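Local coordinates for COPII coat assembly protein SEC16 (Saccharomyces cerevisiae, PDB 3MZK) that helps initiate assembly of the COPII coat that forms transport vesicles at the endoplasmic reticulum and selects their cargo, and also takes part in autophagy, at residues Leu63-Gly68 and Thr81-Thr86; Leu75-Leu80 and Tyr339-Ser344. One frame throughout, in Å; residues are numbered along the deposited sequence.

Contact 1. Residues Leu63-Gly68 and Thr81-Thr86; sequences LKSFPG and TKWMET
The indole of W83 carries F66 and P67 over one of its faces and S65 at its edge. P67 CD stands above the five-membered ring, 3.8 Å from its centroid and only 16° off the ring normal, a CH-pi contact. F66 CA makes a second one on the same ring, farther from the normal. Beyond it the phenyl ring of F66 turns its edge to the six-membered ring of W83, a T-shaped pair with centroids 5.0 Å apart and planes at 75°; F66 CD1 is the leading atom, 3.6 Å from W83 CH2. F66 CG lies anti to the backbone N (chi1 -171°), which swings the phenyl along the benzo half of the indole while P67 covers the pyrrole half. The chain here leaves helix 61-65: F66 is the first residue with non-helical backbone angles, and P67 is the centre of an inverse gamma turn. W83 of helix 77-94 packs against this helix end and the turn that follows, within the Sec16 mid-region. At the edge W83 NE1 donates to S65 OG at 2.7 Å, fairly straight and nearly in the indole plane. S65 OG in turn is hydrogen-bonded to the backbone oxygens D61 O and M62 O, between which its one proton must be shared; this would restrain the acceptor and with it the rotation of the indole.

Contact 2. Residues Leu75-Leu80 and Tyr339-Ser344; sequences LKKKDL and YEYIFS
Y341 reaches out from helix 330-344 to meet L75, K77 and L80, and contributes about half of the 174 Å² buried here. Its CG, anti to the backbone N (chi1 -176°), carries the phenol toward residues 75-80. L75 comes to meet it from the other segment, and its CD1 methyl lies 3.4 Å from Y341 CE1, beside the hydroxyl end of the ring. L80 meets the other side nearer the root of the phenol, running alongside it in the opposite sense, with L80 CD2 4.0 Å from Y341 CD2. K77 flanks the hydroxyl with the aliphatic start of its chain, K77 CB being 3.8 Å from Y341 OH. No hydrogen bond spans the segments, where the packing is van der Waals; the Y341 hydroxyl is hydrogen-bonded to a residue bordering one of them. An alanine in place of Y341 would probably leave L75 and L80 without their shared partner and open a gap between the segments. The contact joins the start of helix 77-94 and the loop before it, in the Sec16 mid-region, to the later part of helix 330-344, in the Sec23-binding domain, with L110 of helix 101-111 touching both L80 and Y341.

In the fold
Both contacts draw on helix 77-94, contact 2 at its first turn and contact 1 just beyond, and their centres lie about 11 Å apart. They also touch directly: P67 CG is 4.0 Å from L80 CA, and F66 CE1 is 4.2 Å from L80 CD1, so L80 packs between the residues around W83 and the phenol of Y341. Helix 330-344 adds a second link, since its L334 meets F66 and W83 while its Y341 belongs to contact 2. Contact 1 closes a local excursion within the Sec16 mid-region, whereas contact 2 brings that region against a helix of the Sec23-binding domain more than 250 residues later in the chain.

Contact 1. Residues Leu63-Gly68 and Thr81-Thr86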
ATOM      1  N   LEU B  63       2.454  11.216  45.716  1.00 73.09           N
ATOM      2  CA  LEU B  63       2.045  12.526  45.210  1.00 73.63           C
ATOM      3  C   LEU B  63       3.009  13.647  45.593  1.00 72.71           C
ATOM      4  O   LEU B  63       3.161  14.614  44.848  1.00 74.91           O
ATOM      5  CB  LEU B  63       0.642  12.885  45.698  1.00 67.74           C
ATOM      6  CG  LEU B  63      -0.512  12.048  45.153  1.00 78.06           C
ATOM      7  CD1 LEU B  63      -1.798  12.399  45.874  1.00 79.88           C
ATOM      8  CD2 LEU B  63      -0.663  12.244  43.652  1.00 79.26           C
ATOM      9  N   LYS B  64       3.646  13.522  46.754  1.00 68.38           N
ATOM     10  CA  LYS B  64       4.536  14.568  47.261  1.00 63.98           C
ATOM     11  C   LYS B  64       5.859  14.624  46.510  1.00 71.69           C
ATOM     12  O   LYS B  64       6.434  15.695  46.329  1.00 83.23           O
ATOM     13  CB  LYS B  64       4.799  14.389  48.760  1.00 51.72           C
ATOM     14  N   SER B  65       6.337  13.466  46.070  1.00 71.56           N
ATOM     15  CA  SER B  65       7.653  13.370  45.448  1.00 78.10           C
ATOM     16  C   SER B  65       7.612  13.577  43.933  1.00 95.48           C
ATOM     17  O   SER B  65       8.616  13.954  43.327  1.00107.00           O
ATOM     18  CB  SER B  65       8.291  12.018  45.773  1.00 78.71           C
ATOM     19  OG  SER B  65       7.470  10.946  45.339  1.00 73.24           O
ATOM     20  N   PHE B  66       6.453  13.324  43.330  1.00 87.68           N
ATOM     21  CA  PHE B  66       6.277  13.462  41.885  1.00 77.86           C
ATOM     22  C   PHE B  66       6.786  14.817  41.404  1.00 76.71           C
ATOM     23  O   PHE B  66       6.427  15.853  41.965  1.00 82.13           O
ATOM     24  CB  PHE B  66       4.802  13.279  41.516  1.00 77.59           C
ATOM     25  CG  PHE B  66       4.545  13.184  40.039  1.00 70.25           C
ATOM     26  CD1 PHE B  66       5.044  12.125  39.302  1.00 72.04           C
ATOM     27  CD2 PHE B  66       3.779  14.141  39.390  1.00 67.74           C
ATOM     28  CE1 PHE B  66       4.799  12.028  37.937  1.00 60.36           C
ATOM     29  CE2 PHE B  66       3.531  14.047  38.029  1.00 66.61           C
ATOM     30  CZ  PHE B  66       4.045  12.990  37.303  1.00 53.23           C
ATOM     31  N   PRO B  67       7.636  14.807  40.364  1.00 74.48           N
ATOM     32  CA  PRO B  67       8.311  15.989  39.813  1.00 73.97           C
ATOM     33  C   PRO B  67       7.353  17.003  39.196  1.00 85.38           C
ATOM     34  O   PRO B  67       7.224  17.039  37.975  1.00 69.04           O
ATOM     35  CB  PRO B  67       9.212  15.402  38.719  1.00 71.75           C
ATOM     36  CG  PRO B  67       9.392  13.974  39.089  1.00 71.53           C
ATOM     37  CD  PRO B  67       8.093  13.567  39.713  1.00 79.25           C
ATOM     38  N   GLY B  68       6.710  17.815  40.035  1.00108.08           N
ATOM     39  CA  GLY B  68       5.820  18.872  39.584  1.00 99.16           C
ATOM     40  C   GLY B  68       4.956  18.487  38.400  1.00 88.42           C
ATOM     41  O   GLY B  68       4.765  17.302  38.126  1.00 92.17           O
ATOM     42  N   THR B  81      12.636  10.200  35.256  1.00 73.28           N
ATOM     43  CA  THR B  81      13.155   8.849  35.073  1.00 76.39           C
ATOM     44  C   THR B  81      13.658   8.265  36.388  1.00 79.38           C
ATOM     45  O   THR B  81      13.451   7.086  36.671  1.00 82.37           O
ATOM     46  CB  THR B  81      14.291   8.788  34.030  1.00 84.79           C
ATOM     47  OG1 THR B  81      13.997   9.660  32.931  1.00 95.67           O
ATOM     48  CG2 THR B  81      14.448   7.364  33.509  1.00 68.73           C
ATOM     49  N   LYS B  82      14.320   9.095  37.187  1.00 85.46           N
ATOM     50  CA  LYS B  82      14.816   8.666  38.489  1.00 92.89           C
ATOM     51  C   LYS B  82      13.658   8.439  39.460  1.00 90.26           C
ATOM     52  O   LYS B  82      13.655   7.470  40.221  1.00 93.56           O
ATOM     53  CB  LYS B  82      15.793   9.697  39.061  1.00 96.86           C
ATOM     54  CG  LYS B  82      16.535   9.222  40.300  1.00111.56           C
ATOM     55  CD  LYS B  82      17.201  10.379  41.032  1.00131.53           C
ATOM     56  CE  LYS B  82      18.219  11.094  40.154  1.00142.86           C
ATOM     57  NZ  LYS B  82      18.820  12.274  40.843  1.00147.07           N
ATOM     58  N   TRP B  83      12.675   9.334  39.426  1.00 75.21           N
ATOM     59  CA  TRP B  83      11.517   9.227  40.305  1.00 77.54           C
ATOM     60  C   TRP B  83      10.753   7.926  40.080  1.00 67.62           C
ATOM     61  O   TRP B  83      10.270   7.311  41.028  1.00 68.71           O
ATOM     62  CB  TRP B  83      10.586  10.426  40.121  1.00 85.44           C
ATOM     63  CG  TRP B  83       9.349  10.355  40.964  1.00 76.69           C
ATOM     64  CD1 TRP B  83       9.181  10.867  42.217  1.00 74.50           C
ATOM     65  CD2 TRP B  83       8.110   9.732  40.614  1.00 71.52           C
ATOM     66  NE1 TRP B  83       7.912  10.602  42.668  1.00 74.31           N
ATOM     67  CE2 TRP B  83       7.235   9.906  41.704  1.00 66.47           C
ATOM     68  CE3 TRP B  83       7.655   9.045  39.485  1.00 65.57           C
ATOM     69  CZ2 TRP B  83       5.930   9.418  41.696  1.00 55.27           C
ATOM     70  CZ3 TRP B  83       6.361   8.562  39.480  1.00 63.92           C
ATOM     71  CH2 TRP B  83       5.512   8.751  40.579  1.00 54.69           C
ATOM     72  N   MET B  84      10.645   7.509  38.822  1.00 65.91           N
ATOM     73  CA  MET B  84       9.993   6.243  38.498  1.00 72.37           C
ATOM     74  C   MET B  84      10.765   5.053  39.058  1.00 74.00           C
ATOM     75  O   MET B  84      10.175   4.141  39.633  1.00 78.56           O
ATOM     76  CB  MET B  84       9.799   6.089  36.987  1.00 56.69           C
ATOM     77  CG  MET B  84       8.936   7.171  36.367  1.00 64.97           C
ATOM     78  SD  MET B  84       8.001   6.607  34.932  1.00 84.33           S
ATOM     79  CE  MET B  84       6.957   5.354  35.670  1.00 50.08           C
ATOM     80  N   GLU B  85      12.083   5.063  38.885  1.00 71.47           N
ATOM     81  CA  GLU B  85      12.926   4.032  39.479  1.00 82.71           C
ATOM     82  C   GLU B  85      12.629   3.923  40.970  1.00 83.33           C
ATOM     83  O   GLU B  85      12.227   2.868  41.467  1.00 84.40           O
ATOM     84  CB  GLU B  85      14.407   4.363  39.294  1.00 93.87           C
ATOM     85  CG  GLU B  85      14.970   4.151  37.903  1.00102.44           C
ATOM     86  CD  GLU B  85      16.441   4.534  37.824  1.00104.93           C
ATOM     87  OE1 GLU B  85      16.989   5.005  38.845  1.00 94.10           O
ATOM     88  OE2 GLU B  85      17.047   4.366  36.744  1.00110.20           O
ATOM     89  N   THR B  86      12.826   5.032  41.675  1.00 71.30           N
ATOM     90  CA  THR B  86      12.623   5.082  43.115  1.00 72.89           C
ATOM     91  C   THR B  86      11.264   4.540  43.514  1.00 74.17           C
ATOM     92  O   THR B  86      11.166   3.605  44.308  1.00 80.14           O
ATOM     93  CB  THR B  86      12.729   6.519  43.633  1.00 77.85           C
ATOM     94  OG1 THR B  86      13.974   7.089  43.212  1.00 81.05           O
ATOM     95  CG2 THR B  86      12.646   6.540  45.148  1.00 73.86           C
TER

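Contact 2. Residues Leu75-Leu80 and Tyr339-Ser344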
ATOM      1  N   LEU B  75      10.788  21.449  33.433  1.00151.06           N
ATOM      2  CA  LEU B  75      10.939  20.030  33.704  1.00139.16           C
ATOM      3  C   LEU B  75      12.183  19.474  33.031  1.00128.94           C
ATOM      4  O   LEU B  75      12.473  19.783  31.876  1.00128.25           O
ATOM      5  CB  LEU B  75       9.692  19.290  33.205  1.00129.93           C
ATOM      6  CG  LEU B  75       9.404  17.808  33.470  1.00107.66           C
ATOM      7  CD1 LEU B  75       9.426  17.018  32.169  1.00 94.62           C
ATOM      8  CD2 LEU B  75      10.345  17.206  34.501  1.00 98.92           C
ATOM      9  N   LYS B  76      12.921  18.660  33.776  1.00125.80           N
ATOM     10  CA  LYS B  76      14.025  17.900  33.217  1.00124.33           C
ATOM     11  C   LYS B  76      13.656  16.424  33.248  1.00109.08           C
ATOM     12  O   LYS B  76      13.276  15.888  34.290  1.00 96.83           O
ATOM     13  CB  LYS B  76      15.312  18.148  34.006  1.00133.14           C
ATOM     14  N   LYS B  77      13.757  15.773  32.096  1.00107.57           N
ATOM     15  CA  LYS B  77      13.431  14.358  31.975  1.00 95.66           C
ATOM     16  C   LYS B  77      14.229  13.516  32.971  1.00119.38           C
ATOM     17  O   LYS B  77      13.956  12.331  33.153  1.00122.84           O
ATOM     18  CB  LYS B  77      13.693  13.891  30.545  1.00 71.14           C
ATOM     19  CG  LYS B  77      13.208  12.492  30.228  1.00 72.23           C
ATOM     20  CD  LYS B  77      13.333  12.220  28.736  1.00 74.82           C
ATOM     21  CE  LYS B  77      13.106  10.759  28.413  1.00 83.06           C
ATOM     22  NZ  LYS B  77      13.250  10.486  26.955  1.00 93.59           N
ATOM     23  N   LYS B  78      15.212  14.139  33.615  1.00135.38           N
ATOM     24  CA  LYS B  78      16.013  13.483  34.646  1.00140.99           C
ATOM     25  C   LYS B  78      15.169  13.086  35.832  1.00131.96           C
ATOM     26  O   LYS B  78      14.926  11.905  36.076  1.00134.12           O
ATOM     27  CB  LYS B  78      17.123  14.421  35.135  1.00154.26           C
ATOM     28  N   ASP B  79      14.740  14.101  36.569  1.00121.28           N
ATOM     29  CA  ASP B  79      13.974  13.921  37.788  1.00115.31           C
ATOM     30  C   ASP B  79      12.921  12.837  37.615  1.00 93.05           C
ATOM     31  O   ASP B  79      12.707  12.019  38.509  1.00 91.36           O
ATOM     32  CB  ASP B  79      13.316  15.244  38.178  1.00123.98           C
ATOM     33  CG  ASP B  79      14.206  16.441  37.892  1.00133.80           C
ATOM     34  OD1 ASP B  79      15.431  16.342  38.116  1.00137.35           O
ATOM     35  OD2 ASP B  79      13.682  17.478  37.430  1.00137.33           O
ATOM     36  N   LEU B  80      12.275  12.822  36.455  1.00 76.53           N
ATOM     37  CA  LEU B  80      11.179  11.892  36.224  1.00 78.68           C
ATOM     38  C   LEU B  80      11.657  10.448  36.120  1.00 78.81           C
ATOM     39  O   LEU B  80      11.144   9.571  36.815  1.00 82.52           O
ATOM     40  CB  LEU B  80      10.385  12.285  34.979  1.00 75.71           C
ATOM     41  CG  LEU B  80       9.210  11.364  34.651  1.00 65.39           C
ATOM     42  CD1 LEU B  80       8.326  11.173  35.864  1.00 59.10           C
ATOM     43  CD2 LEU B  80       8.412  11.911  33.487  1.00 74.64           C
ATOM     44  N   TYR B 339       1.818   9.144  30.746  1.00 52.49           N
ATOM     45  CA  TYR B 339       1.407   8.698  29.422  1.00 47.73           C
ATOM     46  C   TYR B 339       1.263   9.898  28.493  1.00 53.52           C
ATOM     47  O   TYR B 339       1.593   9.819  27.311  1.00 61.43           O
ATOM     48  CB  TYR B 339       0.091   7.926  29.516  1.00 50.37           C
ATOM     49  CG  TYR B 339      -0.316   7.197  28.259  1.00 51.44           C
ATOM     50  CD1 TYR B 339       0.544   6.289  27.647  1.00 56.18           C
ATOM     51  CD2 TYR B 339      -1.577   7.389  27.698  1.00 42.55           C
ATOM     52  CE1 TYR B 339       0.170   5.606  26.495  1.00 35.69           C
ATOM     53  CE2 TYR B 339      -1.962   6.710  26.549  1.00 46.62           C
ATOM     54  CZ  TYR B 339      -1.083   5.820  25.953  1.00 48.22           C
ATOM     55  OH  TYR B 339      -1.455   5.145  24.814  1.00 53.43           O
ATOM     56  N   GLU B 340       0.785  11.015  29.030  1.00 53.49           N
ATOM     57  CA  GLU B 340       0.646  12.230  28.233  1.00 60.36           C
ATOM     58  C   GLU B 340       2.012  12.782  27.851  1.00 72.51           C
ATOM     59  O   GLU B 340       2.244  13.158  26.699  1.00 78.60           O
ATOM     60  CB  GLU B 340      -0.142  13.290  28.996  1.00 58.44           C
ATOM     61  CG  GLU B 340      -0.377  14.566  28.212  1.00 49.26           C
ATOM     62  CD  GLU B 340      -1.024  15.648  29.053  1.00 70.90           C
ATOM     63  OE1 GLU B 340      -0.547  15.879  30.185  1.00 73.15           O
ATOM     64  OE2 GLU B 340      -2.009  16.262  28.589  1.00 75.79           O
ATOM     65  N   TYR B 341       2.915  12.830  28.825  1.00 65.16           N
ATOM     66  CA  TYR B 341       4.267  13.311  28.580  1.00 59.90           C
ATOM     67  C   TYR B 341       4.921  12.530  27.446  1.00 66.46           C
ATOM     68  O   TYR B 341       5.604  13.105  26.605  1.00 60.83           O
ATOM     69  CB  TYR B 341       5.111  13.212  29.850  1.00 55.50           C
ATOM     70  CG  TYR B 341       6.507  13.771  29.705  1.00 60.54           C
ATOM     71  CD1 TYR B 341       6.714  15.138  29.570  1.00 65.93           C
ATOM     72  CD2 TYR B 341       7.620  12.934  29.707  1.00 51.07           C
ATOM     73  CE1 TYR B 341       7.988  15.657  29.436  1.00 63.72           C
ATOM     74  CE2 TYR B 341       8.900  13.445  29.578  1.00 53.62           C
ATOM     75  CZ  TYR B 341       9.076  14.809  29.443  1.00 65.71           C
ATOM     76  OH  TYR B 341      10.343  15.328  29.313  1.00 73.41           O
ATOM     77  N   ILE B 342       4.703  11.219  27.426  1.00 68.74           N
ATOM     78  CA  ILE B 342       5.286  10.363  26.395  1.00 63.31           C
ATOM     79  C   ILE B 342       4.809  10.765  24.996  1.00 66.88           C
ATOM     80  O   ILE B 342       5.600  10.830  24.053  1.00 62.94           O
ATOM     81  CB  ILE B 342       4.977   8.877  26.667  1.00 59.26           C
ATOM     82  CG1 ILE B 342       5.720   8.407  27.919  1.00 57.91           C
ATOM     83  CG2 ILE B 342       5.363   8.023  25.482  1.00 48.44           C
ATOM     84  CD1 ILE B 342       5.292   7.045  28.400  1.00 63.38           C
ATOM     85  N   PHE B 343       3.515  11.046  24.869  1.00 66.27           N
ATOM     86  CA  PHE B 343       2.958  11.535  23.613  1.00 61.82           C
ATOM     87  C   PHE B 343       3.541  12.890  23.247  1.00 68.21           C
ATOM     88  O   PHE B 343       3.536  13.279  22.083  1.00 75.61           O
ATOM     89  CB  PHE B 343       1.439  11.684  23.718  1.00 60.47           C
ATOM     90  CG  PHE B 343       0.675  10.431  23.419  1.00 58.22           C
ATOM     91  CD1 PHE B 343      -0.309  10.427  22.442  1.00 53.29           C
ATOM     92  CD2 PHE B 343       0.933   9.260  24.113  1.00 56.36           C
ATOM     93  CE1 PHE B 343      -1.025   9.275  22.158  1.00 37.89           C
ATOM     94  CE2 PHE B 343       0.222   8.108  23.839  1.00 66.73           C
ATOM     95  CZ  PHE B 343      -0.762   8.116  22.858  1.00 56.68           C
ATOM     96  N   SER B 344       4.029  13.618  24.246  1.00 70.45           N
ATOM     97  CA  SER B 344       4.434  15.004  24.036  1.00 74.85           C
ATOM     98  C   SER B 344       5.705  15.111  23.209  1.00 76.34           C
ATOM     99  O   SER B 344       5.959  16.136  22.582  1.00 83.88           O
ATOM    100  CB  SER B 344       4.600  15.741  25.371  1.00 71.51           C
ATOM    101  OG  SER B 344       5.836  15.423  25.982  1.00 83.13           O
TER